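Local coordinates for sugar fermentation stimulation protein homolog (Pyrococcus furiosus, PDB 4DA2) that probably binds DNA, joining an OB-fold domain to a nuclease-like PD-(D/E)xK domain that holds calcium ions, at residues 10-15 against 65-70. The protein carries 1 engineered substitution. Sequence-based numbering, arbitrary orientation.
Sequences LFPCIF and YILLGF
Strands 11-15 and 65-70 cross at 76° with axes 9.1 Å apart, too far and too steep for backbone pairing, and F15, F70, L67 and C13 meet between them. F15 carries much of the contact: chi1 of -174° swings its ring away from its own N and across to L67 and F70, and the edge of F70 points at its face in an offset edge-to-face pair, centroids 5.7 Å apart and planes at 65°. CE1 of F70 also abuts CB of F15 at 3.8 Å, so CB sits at the edge of the F70 ring, near its plane. L67, crossing F15 at about a right angle, sets its CD2 4.0 Å from F15 CD1, while its other branch, CD1, lies 4.1 Å from SG of C13, a thiol small enough for a spot walled by V26, I28 and C55. Such steeply crossed strands, both paired with strand 52-57 between them, belong to the small curled barrel of the OB domain, a buried part of which F15, C13, L67 and F70 help to form. Were F15 an alanine, L67 CD2 would probably be left beside a gap and the F70 edge would lose its aromatic partner. Toward the other end, the flat Y65 ring offers its edge at CE1 to F11 CD2, 4.1 Å away, and the branched L10 and L68 meet by their CD1 methyls at 3.8 Å, where L68 and G69 form a classic beta bulge opposite Y54.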
loop_
_atom_site.group_PDB
_atom_site.type_symbol
_atom_site.label_atom_id
_atom_site.label_comp_id
_atom_site.label_asym_id
_atom_site.label_seq_id
_atom_site.Cartn_x
_atom_site.Cartn_y
_atom_site.Cartn_z
ATOM N N LEU A 10 -14.299 8.553 -10.974
ATOM C CA LEU A 10 -12.949 9.008 -10.765
ATOM C C LEU A 10 -12.871 10.440 -11.280
ATOM O O LEU A 10 -13.200 10.699 -12.437
ATOM C CB LEU A 10 -11.968 8.072 -11.493
ATOM C CG LEU A 10 -10.519 8.081 -11.027
ATOM C CD1 LEU A 10 -10.423 7.746 -9.541
ATOM C CD2 LEU A 10 -9.679 7.115 -11.893
ATOM N N PHE A 11 -12.492 11.378 -10.412
ATOM C CA PHE A 11 -12.397 12.794 -10.803
ATOM C C PHE A 11 -10.948 13.286 -10.851
ATOM O O PHE A 11 -10.271 13.269 -9.828
ATOM C CB PHE A 11 -13.210 13.685 -9.838
ATOM C CG PHE A 11 -14.677 13.345 -9.773
ATOM C CD1 PHE A 11 -15.452 13.294 -10.935
ATOM C CD2 PHE A 11 -15.294 13.099 -8.547
ATOM C CE1 PHE A 11 -16.814 12.983 -10.880
ATOM C CE2 PHE A 11 -16.657 12.785 -8.484
ATOM C CZ PHE A 11 -17.416 12.730 -9.651
ATOM N N PRO A 12 -10.467 13.730 -12.035
ATOM C CA PRO A 12 -9.171 14.415 -12.039
ATOM C C PRO A 12 -9.295 15.702 -11.217
ATOM O O PRO A 12 -10.376 16.298 -11.160
ATOM C CB PRO A 12 -8.928 14.741 -13.526
ATOM C CG PRO A 12 -10.266 14.649 -14.171
ATOM C CD PRO A 12 -11.082 13.676 -13.375
ATOM N N CYS A 13 -8.209 16.094 -10.564
ATOM C CA CYS A 13 -8.192 17.290 -9.736
ATOM C C CYS A 13 -6.780 17.849 -9.761
ATOM O O CYS A 13 -5.841 17.165 -10.211
ATOM C CB CYS A 13 -8.638 16.954 -8.300
ATOM S SG CYS A 13 -7.470 15.905 -7.382
ATOM N N ILE A 14 -6.631 19.102 -9.333
ATOM C CA ILE A 14 -5.322 19.698 -9.155
ATOM C C ILE A 14 -4.999 19.718 -7.680
ATOM O O ILE A 14 -5.779 20.245 -6.870
ATOM C CB ILE A 14 -5.232 21.147 -9.743
ATOM C CG1 ILE A 14 -5.645 21.150 -11.222
ATOM C CG2 ILE A 14 -3.810 21.732 -9.505
ATOM C CD1 ILE A 14 -5.948 22.532 -11.796
ATOM N N PHE A 15 -3.850 19.153 -7.325
ATOM C CA PHE A 15 -3.412 19.209 -5.944
ATOM C C PHE A 15 -2.966 20.620 -5.599
ATOM O O PHE A 15 -2.149 21.206 -6.309
ATOM C CB PHE A 15 -2.291 18.211 -5.660
ATOM C CG PHE A 15 -1.921 18.154 -4.216
ATOM C CD1 PHE A 15 -2.729 17.490 -3.309
ATOM C CD2 PHE A 15 -0.766 18.791 -3.747
ATOM C CE1 PHE A 15 -2.407 17.468 -1.928
ATOM C CE2 PHE A 15 -0.440 18.756 -2.390
ATOM C CZ PHE A 15 -1.255 18.098 -1.478
ATOM N N TYR A 65 -14.651 13.774 -0.289
ATOM C CA TYR A 65 -13.773 13.225 -1.328
ATOM C C TYR A 65 -12.589 12.507 -0.735
ATOM O O TYR A 65 -12.111 12.873 0.326
ATOM C CB TYR A 65 -13.260 14.342 -2.233
ATOM C CG TYR A 65 -14.343 14.996 -3.036
ATOM C CD1 TYR A 65 -14.673 14.521 -4.308
ATOM C CD2 TYR A 65 -15.052 16.082 -2.523
ATOM C CE1 TYR A 65 -15.682 15.129 -5.053
ATOM C CE2 TYR A 65 -16.056 16.690 -3.263
ATOM C CZ TYR A 65 -16.363 16.209 -4.523
ATOM O OH TYR A 65 -17.358 16.815 -5.251
ATOM N N ILE A 66 -12.129 11.470 -1.436
ATOM C CA ILE A 66 -10.880 10.796 -1.092
ATOM C C ILE A 66 -9.886 11.042 -2.230
ATOM O O ILE A 66 -10.216 10.839 -3.413
ATOM C CB ILE A 66 -11.103 9.283 -0.904
ATOM C CG1 ILE A 66 -12.203 9.026 0.125
ATOM C CG2 ILE A 66 -9.822 8.588 -0.448
ATOM C CD1 ILE A 66 -12.763 7.653 0.020
ATOM N N LEU A 67 -8.688 11.520 -1.881
ATOM C CA LEU A 67 -7.615 11.632 -2.875
ATOM C C LEU A 67 -6.950 10.252 -3.021
ATOM O O LEU A 67 -6.199 9.820 -2.131
ATOM C CB LEU A 67 -6.597 12.685 -2.429
ATOM C CG LEU A 67 -5.326 12.926 -3.253
ATOM C CD1 LEU A 67 -5.689 13.300 -4.698
ATOM C CD2 LEU A 67 -4.515 14.021 -2.568
ATOM N N LEU A 68 -7.254 9.544 -4.109
ATOM C CA LEU A 68 -6.815 8.153 -4.262
ATOM C C LEU A 68 -5.400 7.985 -4.765
ATOM O O LEU A 68 -4.755 6.979 -4.461
ATOM C CB LEU A 68 -7.731 7.366 -5.194
ATOM C CG LEU A 68 -9.202 7.270 -4.800
ATOM C CD1 LEU A 68 -9.888 6.594 -5.937
ATOM C CD2 LEU A 68 -9.360 6.501 -3.477
ATOM N N GLY A 69 -4.962 8.935 -5.581
ATOM C CA GLY A 69 -3.710 8.852 -6.281
ATOM C C GLY A 69 -3.332 10.054 -7.126
ATOM O O GLY A 69 -4.028 11.070 -7.150
ATOM N N PHE A 70 -2.224 9.904 -7.849
ATOM C CA PHE A 70 -1.677 10.957 -8.672
ATOM C C PHE A 70 -1.307 10.443 -10.062
ATOM O O PHE A 70 -0.990 9.266 -10.263
ATOM C CB PHE A 70 -0.426 11.548 -8.012
ATOM C CG PHE A 70 -0.719 12.404 -6.804
ATOM C CD1 PHE A 70 -0.799 13.787 -6.940
ATOM C CD2 PHE A 70 -0.903 11.840 -5.538
ATOM C CE1 PHE A 70 -1.073 14.606 -5.840
ATOM C CE2 PHE A 70 -1.170 12.661 -4.418
ATOM C CZ PHE A 70 -1.245 14.038 -4.580
#